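Local structure of HAD hydrolase, family IA, variant 3 (Entamoeba histolytica, 6W04) at residues T140-G143 against K144-D148; T109-D112 against W113-Q117. The protein probably works as a magnesium-dependent hydrolase of the haloacid dehalogenase (HAD) superfamily. All coordinates share one frame; numbering follows the deposited sequence. Where two conformers were deposited one is given.

Contact 1: T140-G143 against K144-D148; sequences TFKG and KPAPD. With EDO (1,2-ethanediol), chain C.
Lys142 and Asp148 face each other across a tight surface loop, and the lysine side chain can be followed atom by atom. Its CB lies 3.4 Å from Asp148 OD2 and also packs against the CB of Ala146. CG stays close to the same carboxylate oxygen. The chain then bends twice, at chi3 (-63°) and chi4 (-74°), which curls CE round to the oxygen edge of the carboxylate and brings NZ to OD2. There NZ closes a salt bridge of 3.2 Å with Asp148 OD2, arriving on the syn lone pair of that oxygen. The backbone N of Lys142 donates to the same OD2 at 3.1 Å (N-H...O 156°), but from above the carboxylate plane, so one oxygen takes two donors from a single residue. Asp148 opens helix 148-157, and this pairing fastens the start of that helix to the loop leaving strand 135-137. Beside it, CB of Phe141 rests on CB of Asp148 at 3.8 Å.

Lys144, by sequence and by its place at the metal site, is probably the lysine of HAD motif III; the peptide bond from it to Pro145 is cis. The turn here is closed by Ala146 N, which donates to Gly143 O at 3.0 Å, with the donor tilted out of the carbonyl plane. A water donates to both Lys142 O and Ala146 O, bridging the two sides of the loop; Ala146 O also bonds to Ser176 OG. From its CB the Lys144 side chain turns away from Gly143 and, extended beyond CG, reaches the magnesium site, where NZ forms salt bridges with Asp7 and Glu168. The same NZ donates to O2 of an ethanediol molecule at 3.0 Å, probably a crystallisation additive.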
loop_
_atom_site.group_PDB
_atom_site.type_symbol
_atom_site.label_atom_id
_atom_site.label_comp_id
_atom_site.label_asym_id
_atom_site.label_seq_id
_atom_site.Cartn_x
_atom_site.Cartn_y
_atom_site.Cartn_z
ATOM N N THR A 140 5.971 12.819 8.901
ATOM C CA THR A 140 5.924 12.965 10.348
ATOM C C THR A 140 6.105 11.636 11.074
ATOM O O THR A 140 5.946 11.587 12.297
ATOM C CB THR A 140 4.607 13.620 10.778
ATOM O OG1 THR A 140 3.523 12.708 10.573
ATOM C CG2 THR A 140 4.352 14.909 9.985
ATOM N N PHE A 141 6.438 10.561 10.358
ATOM C CA PHE A 141 6.623 9.266 10.996
ATOM C C PHE A 141 7.555 8.412 10.138
ATOM O O PHE A 141 7.816 8.716 8.971
ATOM C CB PHE A 141 5.278 8.554 11.223
ATOM C CG PHE A 141 4.490 8.317 9.954
ATOM C CD1 PHE A 141 4.708 7.173 9.180
ATOM C CD2 PHE A 141 3.533 9.241 9.531
ATOM C CE1 PHE A 141 3.984 6.948 8.009
ATOM C CE2 PHE A 141 2.798 9.025 8.356
ATOM C CZ PHE A 141 3.020 7.882 7.591
ATOM N N LYS A 142 8.048 7.332 10.729
ATOM C CA LYS A 142 8.934 6.424 10.017
ATOM C C LYS A 142 8.101 5.467 9.176
ATOM O O LYS A 142 7.069 4.962 9.627
ATOM C CB LYS A 142 9.811 5.641 10.995
ATOM C CG LYS A 142 10.725 6.484 11.851
ATOM C CD LYS A 142 11.595 5.595 12.743
ATOM C CE LYS A 142 10.768 4.781 13.739
ATOM N NZ LYS A 142 10.240 5.628 14.849
ATOM N N GLY A 143 8.548 5.229 7.944
ATOM C CA GLY A 143 7.803 4.383 7.043
ATOM C C GLY A 143 7.937 2.906 7.368
ATOM O O GLY A 143 8.728 2.497 8.222
ATOM N N LYS A 144 7.116 2.121 6.672
ATOM C CA LYS A 144 7.173 0.670 6.772
ATOM C C LYS A 144 8.596 0.186 6.505
ATOM O O LYS A 144 9.269 0.712 5.614
ATOM C CB LYS A 144 6.213 0.033 5.763
ATOM C CG LYS A 144 4.802 0.576 5.822
ATOM C CD LYS A 144 4.034 0.131 4.593
ATOM C CE LYS A 144 2.643 0.666 4.629
ATOM N NZ LYS A 144 1.823 0.146 3.510
ATOM N N PRO A 145 9.069 -0.843 7.214
ATOM C CA PRO A 145 8.341 -1.714 8.147
ATOM C C PRO A 145 8.127 -1.183 9.561
ATOM O O PRO A 145 7.645 -1.954 10.390
ATOM C CB PRO A 145 9.244 -2.942 8.221
ATOM C CG PRO A 145 10.623 -2.319 8.113
ATOM C CD PRO A 145 10.484 -1.251 7.082
ATOM N N ALA A 146 8.511 0.055 9.869
ATOM C CA ALA A 146 8.218 0.573 11.200
ATOM C C ALA A 146 6.711 0.489 11.467
ATOM O O ALA A 146 5.908 0.561 10.529
ATOM C CB ALA A 146 8.692 2.021 11.356
ATOM N N PRO A 147 6.305 0.291 12.733
ATOM C CA PRO A 147 4.865 0.237 13.062
ATOM C C PRO A 147 4.132 1.565 12.931
ATOM O O PRO A 147 2.890 1.569 12.951
ATOM C CB PRO A 147 4.856 -0.224 14.529
ATOM C CG PRO A 147 6.211 0.196 15.074
ATOM C CD PRO A 147 7.156 -0.010 13.906
ATOM N N ASP A 148 4.852 2.678 12.800
ATOM C CA ASP A 148 4.266 4.001 13.017
ATOM C C ASP A 148 2.977 4.212 12.220
ATOM O O ASP A 148 1.974 4.686 12.762
ATOM C CB ASP A 148 5.281 5.081 12.657
ATOM C CG ASP A 148 6.593 4.923 13.393
ATOM O OD1 ASP A 148 6.846 3.830 13.945
ATOM O OD2 ASP A 148 7.374 5.898 13.410
HETATM C C1 EDO C . 3.046 0.528 -1.248
HETATM O O1 EDO C . 1.852 0.072 -0.625
HETATM C C2 EDO C . 3.598 1.477 -0.241
HETATM O O2 EDO C . 3.244 0.892 1.009
HETATM O O HOH W 1 5.180 3.018 9.441
#

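Contact 2: T109-D112 against W113-Q117; sequences TSSD and WGNVQ. With EDO (1,2-ethanediol), chain C.
Asp112 is the N-cap residue of helix 113-123, where strand passes to helix in the beta-alpha-beta unit 105-112, 113-123, 135-137. Among the hydrogen bonds, its OD1, in the conformer described, one of two, accepts from Asn115 N at 3.0 Å, nearly straight (161°) and nearly along the C-O axis. CG sits between the backbone N and the carbonyl carbon (chi1 66°), which turns the carboxylate toward the first turn. The Asp112 carbonyl O accepts from Val116 N at 3.2 Å, in the carbonyl plane, and more weakly from Asn115 N. Before the cap, Thr109 OG1, of the probable HAD motif II residue, takes Ser111 N at 2.9 Å, an ST turn.

In van der Waals packing, Thr109 CG2 meets Val116 CG2 at 3.8 Å, while Ser111 CB rests on Asn115 CB. On the helix itself, Gln117 CB lies over one face of the Trp113 ring, whose NE1 donates to Gln117 OE1.

The polar ends of two buried side chains find partners elsewhere in the fold: Ser111 OG bonds to the magnesium ligand Asn9, and the amide of Asn115 to Arg77 and Glu73. The Asp112 carboxylate, at the positive end of the helix dipole, would probably be stabilised in its charged form.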
loop_
_atom_site.group_PDB
_atom_site.type_symbol
_atom_site.label_atom_id
_atom_site.label_comp_id
_atom_site.label_asym_id
_atom_site.label_seq_id
_atom_site.Cartn_x
_atom_site.Cartn_y
_atom_site.Cartn_z
ATOM N N THR A 109 -1.233 4.629 3.594
ATOM C CA THR A 109 -0.399 4.402 2.431
ATOM C C THR A 109 0.952 5.056 2.658
ATOM O O THR A 109 1.058 6.064 3.359
ATOM C CB THR A 109 -1.076 4.942 1.148
ATOM O OG1 THR A 109 -0.178 4.848 0.035
ATOM C CG2 THR A 109 -1.502 6.382 1.313
ATOM N N SER A 110 1.986 4.464 2.058
ATOM C CA SER A 110 3.302 5.091 2.009
ATOM C C SER A 110 3.362 6.225 1.004
ATOM O O SER A 110 4.369 6.939 0.965
ATOM C CB SER A 110 4.385 4.080 1.633
ATOM O OG SER A 110 4.444 2.989 2.528
ATOM N N SER A 111 2.337 6.383 0.173
ATOM C CA SER A 111 2.362 7.408 -0.865
ATOM C C SER A 111 2.399 8.800 -0.246
ATOM O O SER A 111 1.826 9.035 0.821
ATOM C CB SER A 111 1.125 7.281 -1.768
ATOM O OG SER A 111 1.173 6.085 -2.553
ATOM N N ASP A 112 3.078 9.727 -0.926
ATOM C CA ASP A 112 3.030 11.139 -0.558
ATOM C C ASP A 112 1.680 11.746 -0.940
ATOM O O ASP A 112 0.857 11.126 -1.609
ATOM C CB ASP A 112 4.171 11.921 -1.223
ATOM C CG ASP A 112 4.068 12.003 -2.761
ATOM O OD1 ASP A 112 3.098 11.535 -3.415
ATOM O OD2 ASP A 112 5.020 12.569 -3.340
ATOM N N TRP A 113 1.461 12.999 -0.526
ATOM C CA TRP A 113 0.170 13.636 -0.805
ATOM C C TRP A 113 -0.103 13.742 -2.308
ATOM O O TRP A 113 -1.251 13.581 -2.750
ATOM C CB TRP A 113 0.102 15.032 -0.181
ATOM C CG TRP A 113 -1.115 15.730 -0.694
ATOM C CD1 TRP A 113 -1.173 16.710 -1.654
ATOM C CD2 TRP A 113 -2.476 15.442 -0.326
ATOM N NE1 TRP A 113 -2.488 17.073 -1.874
ATOM C CE2 TRP A 113 -3.302 16.314 -1.067
ATOM C CE3 TRP A 113 -3.068 14.550 0.579
ATOM C CZ2 TRP A 113 -4.693 16.288 -0.960
ATOM C CZ3 TRP A 113 -4.463 14.535 0.699
ATOM C CH2 TRP A 113 -5.255 15.399 -0.077
ATOM N N GLY A 114 0.924 14.056 -3.105
ATOM C CA GLY A 114 0.729 14.125 -4.552
ATOM C C GLY A 114 -0.041 12.938 -5.105
ATOM O O GLY A 114 -1.018 13.093 -5.854
ATOM N N ASN A 115 0.384 11.727 -4.738
ATOM C CA ASN A 115 -0.285 10.524 -5.241
ATOM C C ASN A 115 -1.666 10.363 -4.614
ATOM O O ASN A 115 -2.632 9.991 -5.303
ATOM C CB ASN A 115 0.590 9.283 -4.973
ATOM C CG ASN A 115 1.749 9.166 -5.931
ATOM O OD1 ASN A 115 1.914 9.992 -6.832
ATOM N ND2 ASN A 115 2.580 8.133 -5.740
ATOM N N VAL A 116 -1.790 10.672 -3.314
ATOM C CA VAL A 116 -3.064 10.498 -2.618
ATOM C C VAL A 116 -4.129 11.394 -3.239
ATOM O O VAL A 116 -5.295 11.004 -3.372
ATOM C CB VAL A 116 -2.897 10.784 -1.112
ATOM C CG1 VAL A 116 -4.259 10.849 -0.436
ATOM C CG2 VAL A 116 -2.015 9.719 -0.431
ATOM N N GLN A 117 -3.743 12.613 -3.625
ATOM C CA GLN A 117 -4.661 13.506 -4.323
ATOM C C GLN A 117 -5.228 12.832 -5.567
ATOM O O GLN A 117 -6.429 12.926 -5.847
ATOM C CB GLN A 117 -3.929 14.806 -4.678
ATOM C CG GLN A 117 -4.794 15.906 -5.265
ATOM C CD GLN A 117 -4.070 17.252 -5.367
ATOM O OE1 GLN A 117 -3.742 17.889 -4.361
ATOM N NE2 GLN A 117 -3.856 17.703 -6.583
HETATM C C1 EDO C . 3.046 0.528 -1.248
HETATM O O1 EDO C . 1.852 0.072 -0.625
HETATM C C2 EDO C . 3.598 1.477 -0.241
HETATM O O2 EDO C . 3.244 0.892 1.009
#

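How the contacts relate
Reading from the N terminus, contact 2 comes first, closing the junction where strand 105-112, after a corner at Ser110, passes into helix 113-123. The chain then runs along that helix and through strand 135-137, the neighbouring strand of the parallel sheet, before contact 1 closes the loop leading into helix 148-157. The two are in series, neither nested nor crossing, with centres about 15 Å apart. They nevertheless touch: Lys144 CD packs 3.6 Å from Ser110 OG, and one ethanediol molecule bonds to both side chains. Contact 2 sits at the end of strand 105-112 and contact 1 in the loop after strand 135-137, both on the side of the Rossmann-like sheet where the magnesium ion is bound.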